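Side-chain contacts in N-acetylmuramoyl-l-alanine amidase (Bartonella henselae, PDB 3NE8), which probably cleaves the N-acetylmuramoyl–L-alanine bond of peptidoglycan as a zinc-dependent cell-wall amidase under the control of a conformational switch: residues Pro11-Ile16 with Asn116-Leu121; Glu65-Ala70 with Leu179-Val184; Thr32-Arg37 with Gln207-Met212; Thr95-Ser100 with Ala106-Leu111. All coordinates share one frame; numbering follows the deposited sequence. Where two conformers were deposited one is given.

Contact 1: residues Pro11-Ile16 with Asn116-Leu121. With ZN (zinc ion), chain B.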
loop_
_atom_site.group_PDB
_atom_site.type_symbol
_atom_site.label_atom_id
_atom_site.label_comp_id
_atom_site.label_asym_id
_atom_site.label_seq_id
_atom_site.Cartn_x
_atom_site.Cartn_y
_atom_site.Cartn_z
ATOM N N PRO A 11 17.797 -16.434 5.173
ATOM C CA PRO A 11 18.550 -17.058 4.076
ATOM C C PRO A 11 18.064 -18.493 3.868
ATOM O O PRO A 11 18.232 -19.348 4.745
ATOM C CB PRO A 11 20.008 -17.040 4.575
ATOM C CG PRO A 11 20.022 -16.151 5.790
ATOM C CD PRO A 11 18.637 -16.221 6.366
ATOM N N GLY A 12 17.430 -18.749 2.727
ATOM C CA GLY A 12 16.866 -20.065 2.475
ATOM C C GLY A 12 17.875 -21.191 2.626
ATOM O O GLY A 12 19.066 -21.030 2.325
ATOM N N HIS A 13 17.383 -22.342 3.086
ATOM C CA HIS A 13 18.179 -23.569 3.187
ATOM C C HIS A 13 19.259 -23.410 4.241
ATOM O O HIS A 13 19.094 -22.599 5.152
ATOM C CB HIS A 13 18.669 -24.002 1.800
ATOM C CG HIS A 13 17.569 -23.953 0.795
ATOM N ND1 HIS A 13 16.596 -24.928 0.708
ATOM C CD2 HIS A 13 17.196 -22.972 -0.061
ATOM C CE1 HIS A 13 15.694 -24.565 -0.189
ATOM N NE2 HIS A 13 16.035 -23.382 -0.671
ATOM N N GLY A 14 20.312 -24.221 4.182
ATOM C CA GLY A 14 21.337 -24.209 5.215
ATOM C C GLY A 14 21.665 -25.591 5.744
ATOM O O GLY A 14 20.813 -26.478 5.806
ATOM N N GLY A 15 22.924 -25.777 6.123
ATOM C CA GLY A 15 23.370 -27.022 6.712
ATOM C C GLY A 15 23.232 -28.162 5.729
ATOM O O GLY A 15 23.699 -28.079 4.593
ATOM N N ILE A 16 22.601 -29.237 6.176
ATOM C CA ILE A 16 22.430 -30.416 5.339
ATOM C C ILE A 16 21.644 -30.111 4.062
ATOM O O ILE A 16 21.756 -30.833 3.070
ATOM C CB ILE A 16 21.759 -31.575 6.119
ATOM C CG1 ILE A 16 21.799 -32.872 5.307
ATOM C CG2 ILE A 16 20.331 -31.211 6.505
ATOM C CD1 ILE A 16 23.196 -33.359 5.011
ATOM N N ASN A 116 8.567 -26.460 0.300
ATOM C CA ASN A 116 8.007 -26.881 1.576
ATOM C C ASN A 116 8.563 -28.224 2.030
ATOM O O ASN A 116 8.657 -28.490 3.229
ATOM C CB ASN A 116 6.483 -26.958 1.501
ATOM C CG ASN A 116 5.826 -25.584 1.444
ATOM O OD1 ASN A 116 6.422 -24.569 1.835
ATOM N ND2 ASN A 116 4.588 -25.549 0.970
ATOM N N LYS A 117 8.955 -29.063 1.083
ATOM C CA LYS A 117 9.417 -30.411 1.397
ATOM C C LYS A 117 10.812 -30.464 2.005
ATOM O O LYS A 117 11.222 -31.495 2.527
ATOM C CB LYS A 117 9.363 -31.292 0.149
ATOM C CG LYS A 117 7.948 -31.614 -0.294
ATOM C CD LYS A 117 7.913 -32.318 -1.639
ATOM C CE LYS A 117 6.480 -32.479 -2.125
ATOM N NZ LYS A 117 6.414 -33.047 -3.500
ATOM N N VAL A 118 11.550 -29.359 1.943
ATOM C CA VAL A 118 12.927 -29.384 2.449
ATOM C C VAL A 118 13.036 -29.655 3.950
ATOM O O VAL A 118 14.087 -30.114 4.418
ATOM C CB VAL A 118 13.723 -28.113 2.086
ATOM C CG1 VAL A 118 13.811 -27.962 0.575
ATOM C CG2 VAL A 118 13.111 -26.892 2.741
ATOM N N ASP A 119 11.964 -29.419 4.703
ATOM C CA ASP A 119 11.970 -29.761 6.125
ATOM C C ASP A 119 12.368 -31.218 6.333
ATOM O O ASP A 119 13.003 -31.561 7.332
ATOM C CB ASP A 119 10.581 -29.594 6.742
ATOM C CG ASP A 119 10.260 -28.166 7.135
ATOM O OD1 ASP A 119 11.162 -27.308 7.195
ATOM O OD2 ASP A 119 9.071 -27.927 7.425
ATOM N N LEU A 120 11.964 -32.076 5.402
ATOM C CA LEU A 120 12.155 -33.515 5.559
ATOM C C LEU A 120 13.606 -33.937 5.406
ATOM O O LEU A 120 13.937 -35.084 5.693
ATOM C CB LEU A 120 11.293 -34.283 4.558
ATOM C CG LEU A 120 9.784 -34.051 4.654
ATOM C CD1 LEU A 120 9.028 -34.874 3.611
ATOM C CD2 LEU A 120 9.266 -34.357 6.050
ATOM N N LEU A 121 14.473 -33.019 4.988
ATOM C CA LEU A 121 15.875 -33.367 4.771
ATOM C C LEU A 121 16.640 -33.681 6.057
ATOM O O LEU A 121 17.743 -34.231 5.999
ATOM C CB LEU A 121 16.594 -32.275 3.977
ATOM C CG LEU A 121 16.085 -32.102 2.544
ATOM C CD1 LEU A 121 16.663 -30.830 1.922
ATOM C CD2 LEU A 121 16.389 -33.323 1.686
HETATM ZN ZN ZN B . 14.937 -22.224 -2.125
#
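The imidazole of H13 is met at its edge, in the plane of the ring, by CG1 of V118. That methyl lies 4.0 Å from H13 CE1 and 4.1 Å from H13 ND1, so it sits across the CE1–ND1 side and not over a face. The two side chains cross at about a right angle. On the other side of CE1, H13 NE2 binds the zinc ion at 2.2 Å. The metal is almost equidistant from H13 CE1 and CD2, at 3.1 and 3.2 Å, which puts it straight ahead of NE2. The remaining ring nitrogen, ND1, hydrogen-bonds to D17 OD2. The ring is held through both nitrogens, which should fix its rotation, with D17 as a second-shell residue behind a first-shell ligand. The H13 ring reaches V118 because CG stands anti to the carbonyl carbon (chi1 -46°).

Further along, the segments draw together again at I16 and L121, where I16 CG2 lies 4.0 Å from L121 O. I16 was modelled in two conformers, so this exposed touch is doubtful in detail. D17 also packs against V118 and L121, filling in the same junction.

The zinc site is completed by E28, H82, D84 and E115, the last of these immediately preceding N116-L121. Across the two segments the contact itself is purely van der Waals: V118 abuts the ring edge while metal and carboxylate take the nitrogens. The aspartate probably makes the imidazole a stronger donor to zinc, and a neighbouring methyl would not compete with either bond.

Contact 2: residues Glu65-Ala70 with Leu179-Val184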
loop_
_atom_site.group_PDB
_atom_site.type_symbol
_atom_site.label_atom_id
_atom_site.label_comp_id
_atom_site.label_asym_id
_atom_site.label_seq_id
_atom_site.Cartn_x
_atom_site.Cartn_y
_atom_site.Cartn_z
ATOM N N GLU A 65 10.616 -22.851 12.329
ATOM C CA GLU A 65 11.562 -22.182 13.207
ATOM C C GLU A 65 11.935 -20.806 12.649
ATOM O O GLU A 65 12.157 -19.867 13.408
ATOM C CB GLU A 65 12.811 -23.038 13.409
ATOM C CG GLU A 65 13.675 -22.592 14.566
ATOM C CD GLU A 65 13.054 -22.911 15.917
ATOM O OE1 GLU A 65 12.090 -23.704 15.963
ATOM O OE2 GLU A 65 13.534 -22.371 16.935
ATOM N N ARG A 66 12.003 -20.689 11.327
ATOM C CA ARG A 66 12.281 -19.399 10.701
ATOM C C ARG A 66 11.141 -18.416 10.996
ATOM O O ARG A 66 11.381 -17.260 11.360
ATOM C CB ARG A 66 12.493 -19.603 9.199
ATOM C CG ARG A 66 13.673 -20.533 8.893
ATOM C CD ARG A 66 13.641 -21.017 7.462
ATOM N NE ARG A 66 14.593 -22.099 7.213
ATOM C CZ ARG A 66 15.764 -21.950 6.598
ATOM N NH1 ARG A 66 16.163 -20.751 6.178
ATOM N NH2 ARG A 66 16.555 -23.004 6.424
ATOM N N VAL A 67 9.907 -18.891 10.870
ATOM C CA VAL A 67 8.733 -18.062 11.177
ATOM C C VAL A 67 8.737 -17.654 12.649
ATOM O O VAL A 67 8.499 -16.486 12.986
ATOM C CB VAL A 67 7.439 -18.802 10.815
ATOM C CG1 VAL A 67 6.212 -18.016 11.274
ATOM C CG2 VAL A 67 7.368 -19.045 9.316
ATOM N N LYS A 68 9.029 -18.600 13.530
ATOM C CA LYS A 68 9.062 -18.325 14.960
ATOM C C LYS A 68 10.091 -17.242 15.290
ATOM O O LYS A 68 9.852 -16.378 16.128
ATOM C CB LYS A 68 9.362 -19.616 15.722
ATOM C CG LYS A 68 9.513 -19.469 17.227
ATOM C CD LYS A 68 9.636 -20.846 17.876
ATOM C CE LYS A 68 10.084 -20.758 19.327
ATOM N NZ LYS A 68 11.535 -20.438 19.444
ATOM N N LYS A 69 11.241 -17.288 14.628
ATOM C CA LYS A 69 12.274 -16.284 14.873
ATOM C C LYS A 69 11.793 -14.886 14.484
ATOM O O LYS A 69 12.070 -13.916 15.187
ATOM C CB LYS A 69 13.573 -16.654 14.150
ATOM C CG LYS A 69 14.299 -17.846 14.773
ATOM C CD LYS A 69 15.499 -18.266 13.929
ATOM C CE LYS A 69 16.260 -19.440 14.543
ATOM N NZ LYS A 69 16.770 -19.133 15.907
ATOM N N ALA A 70 11.056 -14.778 13.386
ATOM C CA ALA A 70 10.505 -13.493 12.977
ATOM C C ALA A 70 9.541 -12.965 14.044
ATOM O O ALA A 70 9.575 -11.784 14.385
ATOM C CB ALA A 70 9.802 -13.628 11.632
ATOM N N LEU A 179 5.955 -18.505 4.714
ATOM C CA LEU A 179 5.230 -17.236 4.674
ATOM C C LEU A 179 3.977 -17.242 5.559
ATOM O O LEU A 179 3.123 -16.366 5.420
ATOM C CB LEU A 179 4.858 -16.878 3.227
ATOM C CG LEU A 179 6.014 -16.766 2.227
ATOM C CD1 LEU A 179 5.506 -16.328 0.851
ATOM C CD2 LEU A 179 7.096 -15.811 2.746
ATOM N N LYS A 180 3.882 -18.204 6.476
ATOM C CA LYS A 180 2.669 -18.418 7.268
ATOM C C LYS A 180 2.494 -17.550 8.517
ATOM O O LYS A 180 1.495 -17.709 9.217
ATOM C CB LYS A 180 2.576 -19.890 7.689
ATOM C CG LYS A 180 2.343 -20.859 6.548
ATOM C CD LYS A 180 0.867 -21.052 6.268
ATOM C CE LYS A 180 0.659 -22.057 5.149
ATOM N NZ LYS A 180 -0.781 -22.337 4.906
ATOM N N ALA A 181 3.420 -16.642 8.821
ATOM C CA ALA A 181 3.226 -15.805 10.015
ATOM C C ALA A 181 1.904 -15.034 9.886
ATOM O O ALA A 181 1.715 -14.299 8.919
ATOM C CB ALA A 181 4.378 -14.826 10.189
ATOM N N PRO A 182 0.984 -15.181 10.853
ATOM C CA PRO A 182 -0.289 -14.457 10.717
ATOM C C PRO A 182 -0.143 -12.966 11.014
ATOM O O PRO A 182 -1.014 -12.167 10.647
ATOM C CB PRO A 182 -1.176 -15.107 11.788
ATOM C CG PRO A 182 -0.210 -15.628 12.808
ATOM C CD PRO A 182 0.970 -16.115 11.991
ATOM N N ASP A 183 0.963 -12.612 11.668
ATOM C CA ASP A 183 1.156 -11.293 12.268
ATOM C C ASP A 183 2.404 -10.550 11.790
ATOM O O ASP A 183 2.729 -9.483 12.307
ATOM C CB ASP A 183 1.187 -11.410 13.805
ATOM C CG ASP A 183 2.273 -12.362 14.318
ATOM O OD1 ASP A 183 2.670 -12.206 15.497
ATOM O OD2 ASP A 183 2.716 -13.254 13.573
ATOM N N VAL A 184 3.106 -11.114 10.811
ATOM C CA VAL A 184 4.289 -10.462 10.257
ATOM C C VAL A 184 4.190 -10.470 8.737
ATOM O O VAL A 184 4.147 -11.537 8.133
ATOM C CB VAL A 184 5.604 -11.181 10.669
ATOM C CG1 VAL A 184 6.800 -10.447 10.098
ATOM C CG2 VAL A 184 5.707 -11.328 12.179
#
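A181 and V184 are the residues of loop L179-V184 that meet helix 63-72, at V67 and A70 respectively. Followed from its start, the loop first turns L179 away from the helix, toward S186 and L188 of strand 186-190 and I99 of strand 94-99. K180 then directs its chain away as well, its NZ forming a salt bridge with D175. At A181 the backbone comes close, with CA of A181 6.1 Å from CA of V67. The methyl CB of A181 points at the helix and lies 3.8 Å from V67 CG1, which is also 3.9 Å from A181 CA. V67 offers this branch because CG1 is anti to its backbone N (chi1 174°), leaving CG2 beside that nitrogen. P182 turns the chain and hands its carbonyl O to T144 OG1. D183 reaches back, and OD2 hydrogen-bonds to NE2 of Q71, one residue beyond helix segment E65-A70. Finally V184 points at the helix again; its CG2 is 4.5 Å from A70 O, a loose approach. F78 of strand 77-82 touches both A70 and V184 and so joins helix, loop and sheet. Glycerol, probably from the crystallisation liquor, makes weak hydrogen bonds to A181 O and D183 O.

The contact thus lays the linker between strands 170-174 and 186-190 along helix 63-72. Its closest touch is between aliphatic groups, V67 CG1 and the A181 methyl, so it rests on shape and burial of methyls, while the directional grip comes from the neighbouring D183–Q71 bond.

Contact 3: residues Thr32-Arg37 with Gln207-Met212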
loop_
_atom_site.group_PDB
_atom_site.type_symbol
_atom_site.label_atom_id
_atom_site.label_comp_id
_atom_site.label_asym_id
_atom_site.label_seq_id
_atom_site.Cartn_x
_atom_site.Cartn_y
_atom_site.Cartn_z
ATOM N N THR A 32 22.167 -17.525 -0.743
ATOM C CA THR A 32 21.138 -16.830 0.023
ATOM C C THR A 32 21.725 -16.173 1.285
ATOM O O THR A 32 21.311 -15.073 1.650
ATOM C CB THR A 32 19.986 -17.758 0.421
ATOM O OG1 THR A 32 20.497 -18.786 1.287
ATOM C CG2 THR A 32 19.307 -18.367 -0.813
ATOM N N LEU A 33 22.670 -16.846 1.953
ATOM C CA LEU A 33 23.333 -16.271 3.123
ATOM C C LEU A 33 24.137 -15.039 2.711
ATOM O O LEU A 33 24.080 -14.005 3.384
ATOM C CB LEU A 33 24.209 -17.315 3.822
ATOM C CG LEU A 33 24.944 -16.870 5.089
ATOM C CD1 LEU A 33 23.967 -16.394 6.155
ATOM C CD2 LEU A 33 25.799 -18.005 5.626
ATOM N N ALA A 34 24.866 -15.134 1.597
ATOM C CA ALA A 34 25.662 -13.999 1.132
ATOM C C ALA A 34 24.747 -12.829 0.785
ATOM O O ALA A 34 25.049 -11.666 1.058
ATOM C CB ALA A 34 26.515 -14.392 -0.076
ATOM N N PHE A 35 23.634 -13.123 0.127
ATOM C CA PHE A 35 22.696 -12.067 -0.230
ATOM C C PHE A 35 22.085 -11.430 1.018
ATOM O O PHE A 35 21.954 -10.205 1.099
ATOM C CB PHE A 35 21.601 -12.578 -1.165
ATOM C CG PHE A 35 20.755 -11.469 -1.722
ATOM C CD1 PHE A 35 21.135 -10.819 -2.885
ATOM C CD2 PHE A 35 19.630 -11.030 -1.045
ATOM C CE1 PHE A 35 20.380 -9.773 -3.392
ATOM C CE2 PHE A 35 18.871 -9.975 -1.548
ATOM C CZ PHE A 35 19.254 -9.354 -2.721
ATOM N N ALA A 36 21.681 -12.255 1.978
ATOM C CA ALA A 36 21.117 -11.741 3.221
ATOM C C ALA A 36 22.107 -10.824 3.924
ATOM O O ALA A 36 21.716 -9.774 4.449
ATOM C CB ALA A 36 20.698 -12.882 4.140
ATOM N N ARG A 37 23.376 -11.222 3.953
ATOM C CA ARG A 37 24.404 -10.396 4.580
ATOM C C ARG A 37 24.562 -9.055 3.842
ATOM O O ARG A 37 24.752 -8.008 4.467
ATOM C CB ARG A 37 25.716 -11.180 4.665
ATOM C CG ARG A 37 25.645 -12.299 5.687
ATOM C CD ARG A 37 26.796 -13.264 5.572
ATOM N NE ARG A 37 26.861 -14.144 6.741
ATOM C CZ ARG A 37 27.706 -15.163 6.874
ATOM N NH1 ARG A 37 28.516 -15.496 5.874
ATOM N NH2 ARG A 37 27.718 -15.865 8.005
ATOM N N GLN A 207 28.826 -7.817 -7.003
ATOM C CA GLN A 207 28.450 -6.438 -7.292
ATOM C C GLN A 207 27.001 -6.374 -7.766
ATOM O O GLN A 207 26.244 -5.456 -7.394
ATOM C CB GLN A 207 29.393 -5.807 -8.321
ATOM C CG GLN A 207 29.073 -4.352 -8.634
ATOM C CD GLN A 207 29.044 -3.469 -7.393
ATOM O OE1 GLN A 207 29.801 -3.680 -6.444
ATOM N NE2 GLN A 207 28.167 -2.468 -7.400
ATOM N N TRP A 208 26.594 -7.347 -8.572
ATOM C CA TRP A 208 25.207 -7.402 -9.000
ATOM C C TRP A 208 24.310 -7.673 -7.791
ATOM O O TRP A 208 23.273 -7.032 -7.606
ATOM C CB TRP A 208 25.024 -8.459 -10.094
ATOM C CG TRP A 208 23.600 -8.597 -10.487
ATOM C CD1 TRP A 208 22.937 -7.891 -11.451
ATOM C CD2 TRP A 208 22.651 -9.482 -9.907
ATOM N NE1 TRP A 208 21.624 -8.289 -11.504
ATOM C CE2 TRP A 208 21.421 -9.265 -10.562
ATOM C CE3 TRP A 208 22.719 -10.444 -8.896
ATOM C CZ2 TRP A 208 20.270 -9.980 -10.239
ATOM C CZ3 TRP A 208 21.582 -11.140 -8.570
ATOM C CH2 TRP A 208 20.368 -10.911 -9.243
ATOM N N ARG A 209 24.727 -8.612 -6.948
ATOM C CA ARG A 209 23.950 -8.916 -5.749
ATOM C C ARG A 209 23.786 -7.679 -4.860
ATOM O O ARG A 209 22.701 -7.423 -4.325
ATOM C CB ARG A 209 24.554 -10.079 -4.949
ATOM C CG ARG A 209 24.471 -11.430 -5.644
ATOM C CD ARG A 209 24.700 -12.616 -4.689
ATOM N NE ARG A 209 25.891 -12.461 -3.843
ATOM C CZ ARG A 209 27.092 -12.975 -4.109
ATOM N NH1 ARG A 209 27.305 -13.702 -5.206
ATOM N NH2 ARG A 209 28.099 -12.751 -3.279
ATOM N N LYS A 210 24.858 -6.911 -4.706
ATOM C CA LYS A 210 24.817 -5.682 -3.923
ATOM C C LYS A 210 23.827 -4.675 -4.517
ATOM O O LYS A 210 23.078 -4.028 -3.787
ATOM C CB LYS A 210 26.216 -5.061 -3.838
ATOM C CG LYS A 210 26.286 -3.798 -2.998
ATOM C CD LYS A 210 27.702 -3.251 -2.962
ATOM C CE LYS A 210 27.821 -2.078 -2.004
ATOM N NZ LYS A 210 29.244 -1.681 -1.807
ATOM N N GLN A 211 23.818 -4.546 -5.837
ATOM C CA GLN A 211 22.892 -3.622 -6.487
ATOM C C GLN A 211 21.442 -4.033 -6.248
ATOM O O GLN A 211 20.577 -3.187 -5.998
ATOM C CB GLN A 211 23.202 -3.524 -7.978
ATOM C CG GLN A 211 24.533 -2.816 -8.234
ATOM C CD GLN A 211 25.025 -2.946 -9.661
ATOM O OE1 GLN A 211 24.357 -3.527 -10.514
ATOM N NE2 GLN A 211 26.208 -2.402 -9.927
HETATM N N MSE A 212 21.163 -5.329 -6.295
HETATM C CA MSE A 212 19.812 -5.784 -6.019
HETATM C C MSE A 212 19.457 -5.566 -4.557
HETATM O O MSE A 212 18.340 -5.143 -4.240
HETATM C CB MSE A 212 19.611 -7.248 -6.416
HETATM C CG MSE A 212 18.191 -7.722 -6.180
HETATM SE SE MSE A 212 17.838 -9.484 -6.940
HETATM C CE MSE A 212 16.053 -9.761 -6.240
HETATM O O HOH W 1 25.706 -10.801 -1.677
#
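F35 reaches R209 and M212 because its CG is anti to the backbone N (chi1 -171°), which carries the ring out from helix 28-45 to helix 206-227. Selenomethionine M212 uses the same first torsion and stays extended beyond CG, so that its chain crosses the phenyl at about a right angle. CG of M212 lies at the ring edge, near its plane, 4.0 Å from F35 CZ. The selenium is 5.3 Å from the ring centroid and 54° off the normal, an oblique Met-aromatic contact. On the same ring, F35 CE1 approaches R209 O obliquely at 3.4 Å, and the aliphatic part of R209 slides past in the opposite direction, with CB 4.1 Å from F35 CD1.

This is helix-on-helix packing in an alpha/beta fold with a central mixed sheet. The short helical axes come within 9.8 Å at a crossing angle of -52°, and F35 also touches I81 of strand 77-82, wedging between the two helices and the sheet.

Beyond the phenyl, the R209 chain bends at chi3. A water at the edge of its guanidinium, in plane, accepts from NE at 2.7 Å and donates weakly to A34 O, bridging the helices. R209 NH1 goes instead to the carbonyl O of L203, at the end of helix 197-203, while R209 NH2 lies 3.9 Å from A34 CB.

Contact 4: residues Thr95-Ser100 with Ala106-Leu111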
loop_
_atom_site.group_PDB
_atom_site.type_symbol
_atom_site.label_atom_id
_atom_site.label_comp_id
_atom_site.label_asym_id
_atom_site.label_seq_id
_atom_site.Cartn_x
_atom_site.Cartn_y
_atom_site.Cartn_z
ATOM N N THR A 95 11.893 -12.535 -8.762
ATOM C CA THR A 95 10.476 -12.792 -8.535
ATOM C C THR A 95 10.176 -12.565 -7.063
ATOM O O THR A 95 11.017 -12.846 -6.201
ATOM C CB THR A 95 10.107 -14.269 -8.836
ATOM O OG1 THR A 95 10.761 -14.710 -10.030
ATOM C CG2 THR A 95 8.609 -14.448 -9.007
ATOM N N VAL A 96 8.973 -12.078 -6.767
ATOM C CA VAL A 96 8.509 -11.966 -5.388
ATOM C C VAL A 96 7.233 -12.774 -5.223
ATOM O O VAL A 96 6.279 -12.621 -6.008
ATOM C CB VAL A 96 8.255 -10.511 -4.958
ATOM C CG1 VAL A 96 7.938 -10.457 -3.466
ATOM C CG2 VAL A 96 9.446 -9.632 -5.281
ATOM N N TYR A 97 7.210 -13.633 -4.212
ATOM C CA TYR A 97 6.045 -14.446 -3.892
ATOM C C TYR A 97 5.432 -14.031 -2.566
ATOM O O TYR A 97 6.134 -13.745 -1.595
ATOM C CB TYR A 97 6.400 -15.939 -3.805
ATOM C CG TYR A 97 6.901 -16.533 -5.094
ATOM C CD1 TYR A 97 6.039 -17.215 -5.944
ATOM C CD2 TYR A 97 8.232 -16.415 -5.465
ATOM C CE1 TYR A 97 6.499 -17.764 -7.136
ATOM C CE2 TYR A 97 8.698 -16.954 -6.646
ATOM C CZ TYR A 97 7.829 -17.628 -7.484
ATOM O OH TYR A 97 8.272 -18.165 -8.683
ATOM N N THR A 98 4.103 -13.999 -2.538
ATOM C CA THR A 98 3.343 -13.879 -1.299
ATOM C C THR A 98 2.545 -15.162 -1.089
ATOM O O THR A 98 2.468 -15.999 -1.999
ATOM C CB THR A 98 2.403 -12.665 -1.333
ATOM O OG1 THR A 98 1.673 -12.649 -2.568
ATOM C CG2 THR A 98 3.216 -11.395 -1.238
ATOM N N ILE A 99 1.946 -15.324 0.086
ATOM C CA ILE A 99 1.255 -16.565 0.397
ATOM C C ILE A 99 -0.166 -16.568 -0.162
ATOM O O ILE A 99 -0.821 -15.525 -0.253
ATOM C CB ILE A 99 1.226 -16.834 1.912
ATOM C CG1 ILE A 99 0.895 -18.308 2.184
ATOM C CG2 ILE A 99 0.246 -15.898 2.610
ATOM C CD1 ILE A 99 1.107 -18.742 3.618
ATOM N N SER A 100 -0.639 -17.750 -0.537
ATOM C CA SER A 100 -2.007 -17.942 -0.997
ATOM C C SER A 100 -2.293 -19.429 -0.954
ATOM O O SER A 100 -1.397 -20.242 -1.179
ATOM C CB SER A 100 -2.165 -17.451 -2.431
ATOM O OG SER A 100 -3.490 -17.670 -2.892
ATOM N N ALA A 106 1.230 -22.589 -12.505
ATOM C CA ALA A 106 1.779 -23.921 -12.299
ATOM C C ALA A 106 3.220 -23.921 -11.804
ATOM O O ALA A 106 3.606 -24.805 -11.045
ATOM C CB ALA A 106 1.651 -24.749 -13.573
ATOM N N ILE A 107 4.018 -22.953 -12.244
ATOM C CA ILE A 107 5.404 -22.865 -11.793
ATOM C C ILE A 107 5.456 -22.538 -10.303
ATOM O O ILE A 107 6.207 -23.157 -9.541
ATOM C CB ILE A 107 6.198 -21.802 -12.586
ATOM C CG1 ILE A 107 6.442 -22.274 -14.023
ATOM C CG2 ILE A 107 7.520 -21.496 -11.899
ATOM C CD1 ILE A 107 7.426 -23.425 -14.140
ATOM N N ALA A 108 4.666 -21.555 -9.891
ATOM C CA ALA A 108 4.594 -21.166 -8.487
ATOM C C ALA A 108 4.115 -22.335 -7.626
ATOM O O ALA A 108 4.651 -22.580 -6.537
ATOM C CB ALA A 108 3.680 -19.972 -8.329
ATOM N N LYS A 109 3.109 -23.057 -8.107
ATOM C CA LYS A 109 2.558 -24.172 -7.351
ATOM C C LYS A 109 3.615 -25.250 -7.124
ATOM O O LYS A 109 3.784 -25.755 -6.012
ATOM C CB LYS A 109 1.349 -24.758 -8.087
ATOM C CG LYS A 109 0.623 -25.845 -7.313
ATOM C CD LYS A 109 -0.529 -26.423 -8.127
ATOM C CE LYS A 109 -1.129 -27.636 -7.442
ATOM N NZ LYS A 109 -1.758 -27.274 -6.147
ATOM N N SER A 110 4.332 -25.598 -8.182
ATOM C CA SER A 110 5.349 -26.634 -8.093
ATOM C C SER A 110 6.507 -26.175 -7.217
ATOM O O SER A 110 7.072 -26.961 -6.459
ATOM C CB SER A 110 5.860 -26.994 -9.487
ATOM O OG SER A 110 6.686 -28.140 -9.433
ATOM N N LEU A 111 6.861 -24.896 -7.327
ATOM C CA LEU A 111 7.955 -24.358 -6.525
ATOM C C LEU A 111 7.638 -24.438 -5.036
ATOM O O LEU A 111 8.474 -24.866 -4.245
ATOM C CB LEU A 111 8.271 -22.921 -6.935
ATOM C CG LEU A 111 9.358 -22.200 -6.134
ATOM C CD1 LEU A 111 10.713 -22.910 -6.240
ATOM C CD2 LEU A 111 9.459 -20.749 -6.592
#
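Y97 sets one edge of its ring against A108, whose CB lies near the ring plane 3.8 Å from Y97 CE1. In this alpha/beta amidase fold, strand 94-99 belongs to the central mixed sheet, and a short connection leads from it to helix 106-116. The contact packs the first turns of that helix against the strand. CG of Y97 is anti to the carbonyl carbon (chi1 -63°), and the ring projects toward the helix, spanning the step from A108 to L111. L111, its CG anti to the backbone N, brings one branch to the phenolic end: CD2 stands 3.6 Å from Y97 CZ and 3.9 Å from Y97 CE2, oblique to the ring.

The buried phenol is satisfied by Y193, since the two hydroxyls hydrogen-bond to each other. F176 makes an edge-to-face contact with the Y97 ring, which probably helps to hold its tilt. Helix 106-116 also supplies the zinc ligand E115, and L111 touches another ligand, D84, so the packing lies close to the metal site and is consistent with holding the helix beside it. The shortest approach between the segments is L111 CD2 to Y97 OH, at 3.5 Å.

All four contacts belong to one alpha/beta domain built on a mixed six-stranded sheet. Contacts 2 and 3 lie on opposite sides of the chain's centre, their own centres about 22 Å apart. Contact 1, at the zinc, is tied to both: R66 of contact 2 hydrogen-bonds to the carbonyls of P11 and H13, and T32 of contact 3 to that of G12. Contact 4 falls between the halves of each other contact along the chain and touches contact 2 where L179 and K180 pack on strand 94-99. Helix 106-116 runs from contact 4 to contact 1, about 17 Å between centres; its E115 binds the zinc, so the helix could take part in the reported conformational switch.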